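Local coordinates for ABC transporter substrate-binding protein-branched chain amino acid transport (Streptococcus pneumoniae, PDB 4GNR), which binds isoleucine and probably delivers branched-chain amino acids to an ABC importer of Streptococcus pneumoniae, at residues Ala21-Ala26 / Pro82-Ala87; Gly86-Ala91 / Leu102-Ala107; Asn94-Gly99 / Lys114-Leu119; Ser106-Gly111 / Ser154-Gly159. All blocks are in the same frame, centred on the assembly; numbering follows the deposited sequence. Where two conformers were deposited one is given.

Contact 1 (Ala21-Ala26 / Pro82-Ala87). With ILE (isoleucine), chain B.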
loop_
_atom_site.group_PDB
_atom_site.type_symbol
_atom_site.label_atom_id
_atom_site.label_comp_id
_atom_site.label_asym_id
_atom_site.label_seq_id
_atom_site.Cartn_x
_atom_site.Cartn_y
_atom_site.Cartn_z
ATOM N N ALA A 21 2.517 -3.264 -10.954
ATOM C CA ALA A 21 1.234 -2.934 -11.606
ATOM C C ALA A 21 -0.009 -3.243 -10.799
ATOM O O ALA A 21 -0.997 -2.525 -10.894
ATOM C CB ALA A 21 1.152 -3.642 -12.976
ATOM N N ALA A 22 0.011 -4.346 -10.057
ATOM C CA ALA A 22 -1.197 -4.676 -9.305
ATOM C C ALA A 22 -1.554 -3.565 -8.324
ATOM O O ALA A 22 -2.738 -3.294 -8.080
ATOM C CB ALA A 22 -1.057 -6.001 -8.556
ATOM N N TYR A 23 -0.544 -2.947 -7.738
ATOM C CA TYR A 23 -0.778 -1.887 -6.752
ATOM C C TYR A 23 -1.281 -0.607 -7.425
ATOM O O TYR A 23 -2.290 -0.026 -7.011
ATOM C CB TYR A 23 0.492 -1.585 -5.955
ATOM C CG TYR A 23 1.150 -2.786 -5.299
ATOM C CD1 TYR A 23 0.419 -3.711 -4.535
ATOM C CD2 TYR A 23 2.521 -2.954 -5.388
ATOM C CE1 TYR A 23 1.048 -4.763 -3.888
ATOM C CE2 TYR A 23 3.161 -4.016 -4.752
ATOM C CZ TYR A 23 2.426 -4.912 -3.993
ATOM O OH TYR A 23 3.094 -5.958 -3.385
ATOM N N GLY A 24 -0.570 -0.157 -8.461
ATOM C CA GLY A 24 -0.945 1.084 -9.113
ATOM C C GLY A 24 -2.259 0.992 -9.859
ATOM O O GLY A 24 -2.997 1.961 -9.929
ATOM N N THR A 25 -2.551 -0.163 -10.449
ATOM C CA THR A 25 -3.821 -0.345 -11.162
ATOM C C THR A 25 -5.008 -0.304 -10.174
ATOM O O THR A 25 -6.052 0.292 -10.452
ATOM C CB THR A 25 -3.818 -1.659 -11.959
ATOM O OG1 THR A 25 -2.778 -1.582 -12.948
ATOM C CG2 THR A 25 -5.158 -1.921 -12.620
ATOM N N ALA A 26 -4.826 -0.929 -9.005
ATOM C CA ALA A 26 -5.870 -0.875 -7.967
ATOM C C ALA A 26 -6.122 0.595 -7.580
ATOM O O ALA A 26 -7.261 1.025 -7.400
ATOM C CB ALA A 26 -5.456 -1.669 -6.752
ATOM N N PRO A 82 2.737 8.379 -6.536
ATOM C CA PRO A 82 2.745 6.926 -6.674
ATOM C C PRO A 82 2.252 6.093 -5.501
ATOM O O PRO A 82 2.033 6.589 -4.394
ATOM C CB PRO A 82 4.239 6.603 -6.923
ATOM C CG PRO A 82 4.802 7.884 -7.503
ATOM C CD PRO A 82 4.082 8.947 -6.738
ATOM N N ALA A 83 2.084 4.815 -5.781
ATOM C CA ALA A 83 1.662 3.846 -4.774
ATOM C C ALA A 83 2.805 3.363 -3.866
ATOM O O ALA A 83 2.585 3.057 -2.690
ATOM C CB ALA A 83 1.049 2.612 -5.459
ATOM N N THR A 84 3.996 3.236 -4.438
ATOM C CA THR A 84 5.109 2.594 -3.749
ATOM C C THR A 84 6.156 3.604 -3.284
ATOM O O THR A 84 6.237 4.739 -3.780
ATOM C CB THR A 84 5.718 1.463 -4.608
ATOM O OG1 THR A 84 6.342 2.019 -5.770
ATOM C CG2 THR A 84 4.671 0.411 -4.976
ATOM N N SER A 85 6.981 3.171 -2.336
ATOM C CA SER A 85 7.901 4.092 -1.687
ATOM C C SER A 85 9.037 4.599 -2.551
ATOM O O SER A 85 9.351 5.779 -2.513
ATOM C CB SER A 85 8.427 3.485 -0.382
ATOM O OG SER A 85 7.422 3.450 0.620
ATOM N N GLY A 86 9.693 3.726 -3.298
ATOM C CA GLY A 86 10.814 4.177 -4.121
ATOM C C GLY A 86 10.359 5.234 -5.119
ATOM O O GLY A 86 10.977 6.288 -5.303
ATOM N N ALA A 87 9.242 4.950 -5.783
ATOM C CA ALA A 87 8.672 5.862 -6.770
ATOM C C ALA A 87 8.240 7.182 -6.111
ATOM O O ALA A 87 8.474 8.256 -6.678
ATOM C CB ALA A 87 7.542 5.198 -7.475
HETATM N N ILE B . 3.668 0.020 1.198
HETATM C CA ILE B . 4.413 -0.414 -0.017
HETATM C C ILE B . 5.422 0.665 -0.395
HETATM O O ILE B . 6.163 0.464 -1.380
HETATM C CB ILE B . 3.487 -0.950 -1.151
HETATM C CG1 ILE B . 2.322 -0.019 -1.393
HETATM C CG2 ILE B . 2.884 -2.442 -0.906
HETATM C CD1 ILE B . 1.457 -0.468 -2.550
HETATM O OXT ILE B . 5.482 1.682 0.326
#
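Y23 leaves its helix with CG opposite the carbonyl carbon (chi1 -53°), which turns the ring toward T84; there OG1 is tucked between backbone N and carbonyl carbon (chi1 67°), and methyl CG2 is thereby swung toward the tyrosine. The two side chains cross at about a right angle, and T84 CG2 approaches Y23 CD2 obliquely at 4.0 Å. Nearer the backbone, Y23 CB packs on A83 CB at 4.3 Å. G24 lets the helix backbone join in, its N lying 4.4 Å from the same A83 methyl. The setting is the first lobe of a two-lobed periplasmic binding protein, where helix 85-97 directs its N-terminal end at the ligand carboxylate, while the first turn of helix 21-40 sends Y23 to the ligand side chain. Bound isoleucine rests between the segments: its CD1 lies over one ring face of Y23, offset toward the rim and 3.6 Å from Y23 CG. S85 N donates to ligand O at 3.0 Å (157°), and S85 OG gives a short bond of 2.6 Å to ligand OXT, so each oxygen has its own donor; the helix end probably adds favourable electrostatics. Farther out, Y23 OH bonds to G230 O and Y206 N, tying this side of the cleft to the second lobe, while T84 OG1 is engaged by E15 OE2.

Contact 2 (Gly86-Ala91 / Leu102-Ala107). With ILE (isoleucine), chain B.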
loop_
_atom_site.group_PDB
_atom_site.type_symbol
_atom_site.label_atom_id
_atom_site.label_comp_id
_atom_site.label_asym_id
_atom_site.label_seq_id
_atom_site.Cartn_x
_atom_site.Cartn_y
_atom_site.Cartn_z
ATOM N N GLY A 86 9.693 3.726 -3.298
ATOM C CA GLY A 86 10.814 4.177 -4.121
ATOM C C GLY A 86 10.359 5.234 -5.119
ATOM O O GLY A 86 10.977 6.288 -5.303
ATOM N N ALA A 87 9.242 4.950 -5.783
ATOM C CA ALA A 87 8.672 5.862 -6.770
ATOM C C ALA A 87 8.240 7.182 -6.111
ATOM O O ALA A 87 8.474 8.256 -6.678
ATOM C CB ALA A 87 7.542 5.198 -7.475
ATOM N N THR A 88 7.633 7.105 -4.931
ATOM C CA THR A 88 7.195 8.329 -4.236
ATOM C C THR A 88 8.399 9.208 -3.866
ATOM O O THR A 88 8.387 10.414 -4.059
ATOM C CB THR A 88 6.342 7.966 -3.002
ATOM O OG1 THR A 88 5.143 7.315 -3.422
ATOM C CG2 THR A 88 5.929 9.215 -2.235
ATOM N N ALA A 89 9.444 8.576 -3.328
ATOM C CA ALA A 89 10.669 9.282 -2.960
ATOM C C ALA A 89 11.288 9.980 -4.185
ATOM O O ALA A 89 11.888 11.044 -4.055
ATOM C CB ALA A 89 11.688 8.339 -2.330
ATOM N N ALA A 90 11.179 9.352 -5.349
ATOM C CA ALA A 90 11.719 9.911 -6.591
ATOM C C ALA A 90 10.846 11.004 -7.188
ATOM O O ALA A 90 11.339 11.746 -8.048
ATOM C CB ALA A 90 11.924 8.777 -7.623
ATOM N N ALA A 91 9.580 11.064 -6.816
ATOM C CA ALA A 91 8.651 12.037 -7.350
ATOM C C ALA A 91 8.514 13.339 -6.560
ATOM O O ALA A 91 8.210 14.385 -7.117
ATOM C CB ALA A 91 7.248 11.393 -7.419
ATOM N N LEU A 102 1.488 16.421 -3.391
ATOM C CA LEU A 102 1.455 15.050 -3.861
ATOM C C LEU A 102 1.065 14.181 -2.675
ATOM O O LEU A 102 1.677 14.281 -1.596
ATOM C CB LEU A 102 2.810 14.658 -4.450
ATOM C CG LEU A 102 2.893 13.260 -5.101
ATOM C CD1 LEU A 102 3.891 13.255 -6.258
ATOM C CD2 LEU A 102 3.200 12.166 -4.104
ATOM N N ILE A 103 0.034 13.355 -2.873
ATOM C CA ILE A 103 -0.388 12.426 -1.843
ATOM C C ILE A 103 -0.193 11.006 -2.347
ATOM O O ILE A 103 -0.740 10.615 -3.395
ATOM C CB ILE A 103 -1.857 12.671 -1.358
ATOM C CG1 ILE A 103 -2.224 11.675 -0.251
ATOM C CG2 ILE A 103 -2.879 12.660 -2.498
ATOM C CD1 ILE A 103 -3.463 12.092 0.532
ATOM N N SER A 104 0.628 10.237 -1.633
ATOM C CA SER A 104 0.729 8.804 -1.889
ATOM C C SER A 104 -0.259 8.102 -0.960
ATOM O O SER A 104 -0.158 8.246 0.272
ATOM C CB SER A 104 2.101 8.216 -1.605
ATOM O OG SER A 104 2.015 6.799 -1.686
ATOM N N PRO A 105 -1.214 7.350 -1.506
ATOM C CA PRO A 105 -2.137 6.652 -0.614
ATOM C C PRO A 105 -1.479 5.594 0.273
ATOM O O PRO A 105 -2.006 5.280 1.336
ATOM C CB PRO A 105 -3.098 5.944 -1.619
ATOM C CG PRO A 105 -3.024 6.787 -2.880
ATOM C CD PRO A 105 -1.560 7.194 -2.929
ATOM N N SER A 106 -0.319 5.088 -0.176
ATOM C CA SER A 106 0.168 3.800 0.329
ATOM C C SER A 106 1.657 3.636 0.535
ATOM O O SER A 106 2.075 2.539 0.916
ATOM C CB SER A 106 -0.309 2.722 -0.684
ATOM O OG SER A 106 0.063 3.096 -2.016
ATOM N N ALA A 107 2.462 4.681 0.341
ATOM C CA ALA A 107 3.934 4.554 0.524
ATOM C C ALA A 107 4.225 4.537 2.033
ATOM O O ALA A 107 4.027 5.536 2.713
ATOM C CB ALA A 107 4.653 5.681 -0.170
HETATM N N ILE B . 3.668 0.020 1.198
HETATM C CA ILE B . 4.413 -0.414 -0.017
HETATM C C ILE B . 5.422 0.665 -0.395
HETATM O O ILE B . 6.163 0.464 -1.380
HETATM C CB ILE B . 3.487 -0.950 -1.151
HETATM C CG1 ILE B . 2.322 -0.019 -1.393
HETATM C CG2 ILE B . 2.884 -2.442 -0.906
HETATM C CD1 ILE B . 1.457 -0.468 -2.550
HETATM O OXT ILE B . 5.482 1.682 0.326
#
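Within the beta-alpha-beta unit formed by strand 78-80, helix 85-97 and strand 102-104, this contact lays the helix over the strand that follows it. Their axes run 10.0 Å apart and nearly antiparallel (170°). A91 CB meets L102 CD1 at 4.0 Å, an apolar pairing toward the end of the unit remote from the ligand. One helical turn back, T88 reaches down with both branches: its CG2 lies 4.0 Å from S104 CB, and its OG1 stands 3.7 Å from A107 CB. The hydroxyls of T88 and S104 approach to 3.6 Å but look elsewhere for partners, T88 OG1 to T84 O and S104 OG to P82 O. S104 carries its OG forward, away from its own N (chi1 171°), where it also accepts from A107 N at 3.0 Å and from S106 N at 3.3 Å. These two bonds define an ST motif and an ST turn, and they fold the chain sharply as it leaves the strand. The turn presents S106 O to the bound isoleucine, whose N donates to it at 3.0 Å. S106 OG, meanwhile, is bonded to A83 O and E27 OE2. The hydroxyls of T88 and S104 are thus satisfied by backbone atoms: methyl groups fill the layer between helix and strand, while S104, a second-shell residue, probably helps to hold S106 O in position for the ligand's amino group.

Contact 3 (Asn94-Gly99 / Lys114-Leu119)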
loop_
_atom_site.group_PDB
_atom_site.type_symbol
_atom_site.label_atom_id
_atom_site.label_comp_id
_atom_site.label_asym_id
_atom_site.label_seq_id
_atom_site.Cartn_x
_atom_site.Cartn_y
_atom_site.Cartn_z
ATOM N N ASN A 94 10.231 16.911 -7.427
ATOM C CA ASN A 94 9.696 17.531 -8.632
ATOM C C ASN A 94 8.348 18.185 -8.381
ATOM O O ASN A 94 8.083 19.265 -8.890
ATOM C CB ASN A 94 9.702 16.574 -9.814
ATOM C CG ASN A 94 11.114 16.228 -10.264
ATOM O OD1 ASN A 94 12.068 16.951 -9.970
ATOM N ND2 ASN A 94 11.248 15.147 -11.028
ATOM N N ALA A 95 7.495 17.553 -7.583
ATOM C CA ALA A 95 6.229 18.179 -7.239
ATOM C C ALA A 95 6.501 19.448 -6.384
ATOM O O ALA A 95 5.891 20.500 -6.571
ATOM C CB ALA A 95 5.337 17.221 -6.449
ATOM N N THR A 96 7.444 19.325 -5.456
ATOM C CA THR A 96 7.798 20.412 -4.546
ATOM C C THR A 96 8.295 21.655 -5.294
ATOM O O THR A 96 7.946 22.783 -4.937
ATOM C CB THR A 96 8.820 19.920 -3.528
ATOM O OG1 THR A 96 8.235 18.847 -2.784
ATOM C CG2 THR A 96 9.225 21.037 -2.577
ATOM N N LYS A 97 9.119 21.444 -6.309
ATOM C CA LYS A 97 9.639 22.570 -7.092
ATOM C C LYS A 97 8.547 23.433 -7.677
ATOM O O LYS A 97 8.704 24.644 -7.797
ATOM C CB LYS A 97 10.571 22.098 -8.209
ATOM C CG LYS A 97 11.930 21.691 -7.678
ATOM C CD LYS A 97 12.928 21.315 -8.737
ATOM C CE LYS A 97 12.486 20.100 -9.460
ATOM N NZ LYS A 97 13.494 19.609 -10.434
ATOM N N ALA A 98 7.450 22.793 -8.053
ATOM C CA ALA A 98 6.290 23.473 -8.647
ATOM C C ALA A 98 5.263 23.902 -7.602
ATOM O O ALA A 98 4.244 24.488 -7.947
ATOM C CB ALA A 98 5.619 22.602 -9.682
ATOM N N GLY A 99 5.509 23.589 -6.330
ATOM C CA GLY A 99 4.569 23.933 -5.259
ATOM C C GLY A 99 3.227 23.211 -5.377
ATOM O O GLY A 99 2.171 23.775 -5.041
ATOM N N LYS A 114 9.370 13.632 6.247
ATOM C CA LYS A 114 10.130 14.580 7.087
ATOM C C LYS A 114 10.546 15.824 6.336
ATOM O O LYS A 114 11.285 15.736 5.358
ATOM C CB LYS A 114 11.345 13.920 7.749
ATOM C CG LYS A 114 11.012 13.001 8.906
ATOM C CD LYS A 114 12.163 12.283 9.609
ATOM C CE LYS A 114 11.452 11.451 10.731
ATOM N NZ LYS A 114 12.240 10.578 11.643
ATOM N N GLY A 115 10.080 16.983 6.804
ATOM C CA GLY A 115 10.401 18.255 6.159
ATOM C C GLY A 115 9.780 18.496 4.795
ATOM O O GLY A 115 10.085 19.502 4.157
ATOM N N GLN A 116 8.883 17.607 4.374
ATOM C CA GLN A 116 8.291 17.696 3.029
ATOM C C GLN A 116 6.988 18.448 3.071
ATOM O O GLN A 116 5.930 17.862 3.305
ATOM C CB GLN A 116 8.085 16.280 2.481
ATOM C CG GLN A 116 9.352 15.457 2.323
ATOM C CD GLN A 116 10.207 15.826 1.136
ATOM O OE1 GLN A 116 9.952 16.800 0.433
ATOM N NE2 GLN A 116 11.247 15.042 0.900
ATOM N N ASP A 117 7.028 19.742 2.823
ATOM C CA ASP A 117 5.807 20.498 2.942
ATOM C C ASP A 117 4.766 20.130 1.857
ATOM O O ASP A 117 3.589 20.430 2.041
ATOM C CB ASP A 117 6.131 21.977 2.944
ATOM C CG ASP A 117 5.066 22.796 3.604
ATOM O OD1 ASP A 117 4.503 22.329 4.616
ATOM O OD2 ASP A 117 4.844 23.929 3.160
ATOM N N TYR A 118 5.193 19.489 0.756
ATOM C CA TYR A 118 4.277 19.119 -0.318
ATOM C C TYR A 118 3.975 17.635 -0.422
ATOM O O TYR A 118 3.363 17.226 -1.404
ATOM C CB TYR A 118 4.761 19.703 -1.660
ATOM C CG TYR A 118 4.599 21.212 -1.675
ATOM C CD1 TYR A 118 3.401 21.773 -2.082
ATOM C CD2 TYR A 118 5.589 22.068 -1.218
ATOM C CE1 TYR A 118 3.185 23.129 -2.052
ATOM C CE2 TYR A 118 5.389 23.463 -1.192
ATOM C CZ TYR A 118 4.175 23.963 -1.602
ATOM O OH TYR A 118 3.948 25.325 -1.579
ATOM N N LEU A 119 4.382 16.825 0.547
ATOM C CA LEU A 119 4.084 15.397 0.526
ATOM C C LEU A 119 3.115 15.033 1.650
ATOM O O LEU A 119 3.275 15.476 2.791
ATOM C CB LEU A 119 5.340 14.550 0.694
ATOM C CG LEU A 119 5.146 13.028 0.566
ATOM C CD1 LEU A 119 4.659 12.632 -0.818
ATOM C CD2 LEU A 119 6.450 12.312 0.884
HETATM O O HOH W 1 7.913 18.654 -0.098
HETATM O O HOH W 2 11.237 17.354 -1.910
HETATM O O HOH W 3 2.449 26.222 -3.832
#
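The ring of Y118 lies against G99, the glycine that ends helix 85-97 in a Schellman motif. G99 CA sits over one face, 3.9 Å from the ring centroid and 24° off its normal, a CH-pi contact displaced toward the rim. The G99 carbonyl follows closely, its O 3.2 Å from Y118 CE1. Positive phi (65°) at G99, with its N bonded back to T96 O, turns the chain so that G99 CA comes over the ring face. On the same side of the ring plane, nearer CD2, T96 CG2 approaches obliquely, while T96 OG1 is 3.8 Å from Y118 CB; that hydroxyl is also bonded to V92 O, one helical turn earlier. Water completes the first shell. One molecule donates to T96 OG1 at 2.7 Å and to Q116 OE1 at 2.8 Å, and accepts from Y118 N, thereby linking helix to loop through three protein atoms. Q116 takes its part because its chain bends at chi2 (-76°), bringing the amide oxygen toward T96, where the water can bridge them. A type I turn runs from Q116 to L119, and a backbone bond from Y118 to L102 joins the loop to strand 102-104, next to the edge strand 119-121 that it leads into. At the far end of the ring another water donates to G99 O at 2.7 Å and lies 2.9 Å from Y118 OH.

Contact 4 (Ser106-Gly111 / Ser154-Gly159). With ILE (isoleucine), chain B.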
loop_
_atom_site.group_PDB
_atom_site.type_symbol
_atom_site.label_atom_id
_atom_site.label_comp_id
_atom_site.label_asym_id
_atom_site.label_seq_id
_atom_site.Cartn_x
_atom_site.Cartn_y
_atom_site.Cartn_z
ATOM N N SER A 106 -0.319 5.088 -0.176
ATOM C CA SER A 106 0.168 3.800 0.329
ATOM C C SER A 106 1.657 3.636 0.535
ATOM O O SER A 106 2.075 2.539 0.916
ATOM C CB SER A 106 -0.309 2.722 -0.684
ATOM O OG SER A 106 0.063 3.096 -2.016
ATOM N N ALA A 107 2.462 4.681 0.341
ATOM C CA ALA A 107 3.934 4.554 0.524
ATOM C C ALA A 107 4.225 4.537 2.033
ATOM O O ALA A 107 4.027 5.536 2.713
ATOM C CB ALA A 107 4.653 5.681 -0.170
ATOM N N THR A 108 4.743 3.411 2.517
ATOM C CA THR A 108 4.939 3.162 3.942
ATOM C C THR A 108 6.342 3.430 4.469
ATOM O O THR A 108 6.587 3.276 5.677
ATOM C CB THR A 108 4.546 1.693 4.258
ATOM O OG1 THR A 108 5.294 0.825 3.394
ATOM C CG2 THR A 108 3.051 1.443 4.058
ATOM N N GLN A 109 7.276 3.856 3.638
ATOM C CA GLN A 109 8.653 4.074 4.109
ATOM C C GLN A 109 8.718 5.034 5.276
ATOM O O GLN A 109 8.152 6.117 5.250
ATOM C CB GLN A 109 9.518 4.593 2.950
ATOM C CG GLN A 109 10.948 4.991 3.293
ATOM C CD GLN A 109 11.702 5.483 2.049
ATOM O OE1 GLN A 109 11.696 4.803 1.017
ATOM N NE2 GLN A 109 12.380 6.648 2.157
ATOM N N ASP A 110 9.364 4.641 6.374
ATOM C CA ASP A 110 9.445 5.587 7.472
ATOM C C ASP A 110 10.255 6.786 7.050
ATOM O O ASP A 110 11.184 6.707 6.243
ATOM C CB ASP A 110 10.066 5.036 8.755
ATOM C CG ASP A 110 9.208 4.006 9.433
ATOM O OD1 ASP A 110 8.659 4.353 10.506
ATOM O OD2 ASP A 110 8.990 2.916 8.874
ATOM N N GLY A 111 9.850 7.896 7.641
ATOM C CA GLY A 111 10.463 9.209 7.463
ATOM C C GLY A 111 10.290 9.872 6.128
ATOM O O GLY A 111 10.854 10.948 5.906
ATOM N N SER A 154 15.216 -3.985 -1.856
ATOM C CA SER A 154 14.150 -3.093 -1.442
ATOM C C SER A 154 14.211 -2.364 -0.087
ATOM O O SER A 154 14.261 -2.998 0.948
ATOM C CB SER A 154 12.896 -3.987 -1.412
ATOM O OG SER A 154 11.776 -3.327 -0.873
ATOM N N ASP A 155 14.179 -1.032 -0.098
ATOM C CA ASP A 155 14.180 -0.247 1.195
ATOM C C ASP A 155 12.885 -0.549 2.008
ATOM O O ASP A 155 12.871 -0.516 3.255
ATOM C CB ASP A 155 14.426 1.276 1.041
ATOM C CG ASP A 155 15.866 1.623 0.728
ATOM O OD1 ASP A 155 16.736 0.732 0.806
ATOM O OD2 ASP A 155 16.122 2.810 0.446
ATOM N N TYR A 156 11.795 -0.819 1.289
ATOM C CA TYR A 156 10.522 -1.186 1.897
ATOM C C TYR A 156 10.699 -2.467 2.716
ATOM O O TYR A 156 10.412 -2.522 3.927
ATOM C CB TYR A 156 9.482 -1.388 0.777
ATOM C CG TYR A 156 8.261 -2.188 1.188
ATOM C CD1 TYR A 156 7.290 -1.630 1.998
ATOM C CD2 TYR A 156 8.073 -3.493 0.755
ATOM C CE1 TYR A 156 6.193 -2.332 2.388
ATOM C CE2 TYR A 156 6.974 -4.225 1.149
ATOM C CZ TYR A 156 6.030 -3.640 1.963
ATOM O OH TYR A 156 4.937 -4.381 2.344
ATOM N N ALA A 157 11.180 -3.494 2.030
ATOM C CA ALA A 157 11.343 -4.795 2.662
ATOM C C ALA A 157 12.360 -4.726 3.800
ATOM O O ALA A 157 12.167 -5.273 4.886
ATOM C CB ALA A 157 11.715 -5.851 1.632
ATOM N N LYS A 158 13.459 -4.035 3.534
ATOM C CA LYS A 158 14.502 -3.886 4.547
ATOM C C LYS A 158 14.027 -3.126 5.788
ATOM O O LYS A 158 14.443 -3.445 6.902
ATOM C CB LYS A 158 15.777 -3.299 3.953
ATOM C CG LYS A 158 16.452 -4.310 2.998
ATOM C CD LYS A 158 17.754 -3.888 2.369
ATOM C CE LYS A 158 17.588 -2.761 1.432
ATOM N NZ LYS A 158 18.889 -2.477 0.761
ATOM N N GLY A 159 13.129 -2.165 5.598
ATOM C CA GLY A 159 12.574 -1.410 6.728
ATOM C C GLY A 159 11.694 -2.289 7.616
ATOM O O GLY A 159 11.767 -2.238 8.840
HETATM N N ILE B . 3.668 0.020 1.198
HETATM C CA ILE B . 4.413 -0.414 -0.017
HETATM C C ILE B . 5.422 0.665 -0.395
HETATM O O ILE B . 6.163 0.464 -1.380
HETATM C CB ILE B . 3.487 -0.950 -1.151
HETATM C CG1 ILE B . 2.322 -0.019 -1.393
HETATM C CG2 ILE B . 2.884 -2.442 -0.906
HETATM C CD1 ILE B . 1.457 -0.468 -2.550
HETATM O OXT ILE B . 5.482 1.682 0.326
HETATM O O HOH W 4 13.804 4.613 -0.817
#
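Y156 sets the edge of its ring against T108, whose OG1 lies close to the ring plane, 3.4 Å from Y156 CE1. The same ring carbon is 3.6 Å from CA of the bound isoleucine, which approaches obliquely, so the tyrosine borders ligand and threonine together. With chi1 at 55°, T108 OG1 sits flanked by both N and C of its own backbone and faces the ligand, whose N donates to it at 2.8 Å. T108 N gives a nearly straight bond (166°) to ligand OXT at 2.9 Å. One residue therefore grips both charged ends of the amino acid. D126 OD1 is a further partner of T108 OG1, and Y156 OH is bonded to D229 OD1 and G230 N, with the Y205 ring stacked on that of Y156. The contact spans the interlobe cleft: segment 106-111 belongs to the first lobe, while helix 155-167 follows strand 145-151 of the second. Toward the outside of the cleft the join is made by water, which donates to Q109 OE1 at 2.8 Å and to D155 OD2 at 3.2 Å. With a small direct interface between these two segments, the join rests on the packing of Y156 against T108 and the ligand CA and on one water bridge, a chemistry consistent with closure of the cleft around the ligand, as in related binding proteins, and with recognition of the amino acid backbone rather than its side chain by T108.

Three of the four contacts converge on one isoleucine. Contacts 1 and 2, with centres 8 Å apart, share the start of helix 85-97 and are stitched by A83 O to S106 OG (2.6 Å) and P82 O to S104 OG (2.7 Å). Contact 4 continues the loop of contact 2 and meets contact 1 where S85 OG accepts from Q109 N at 3.0 Å, which probably helps to hold the carboxylate donors S85 and T108 in mutual position. Contact 3 stands apart, its centre about 19 Å from those of contacts 1 and 4, at the distal end of the same helix; it joins contact 2 through L102 N and Y118 O, 2.8 Å apart.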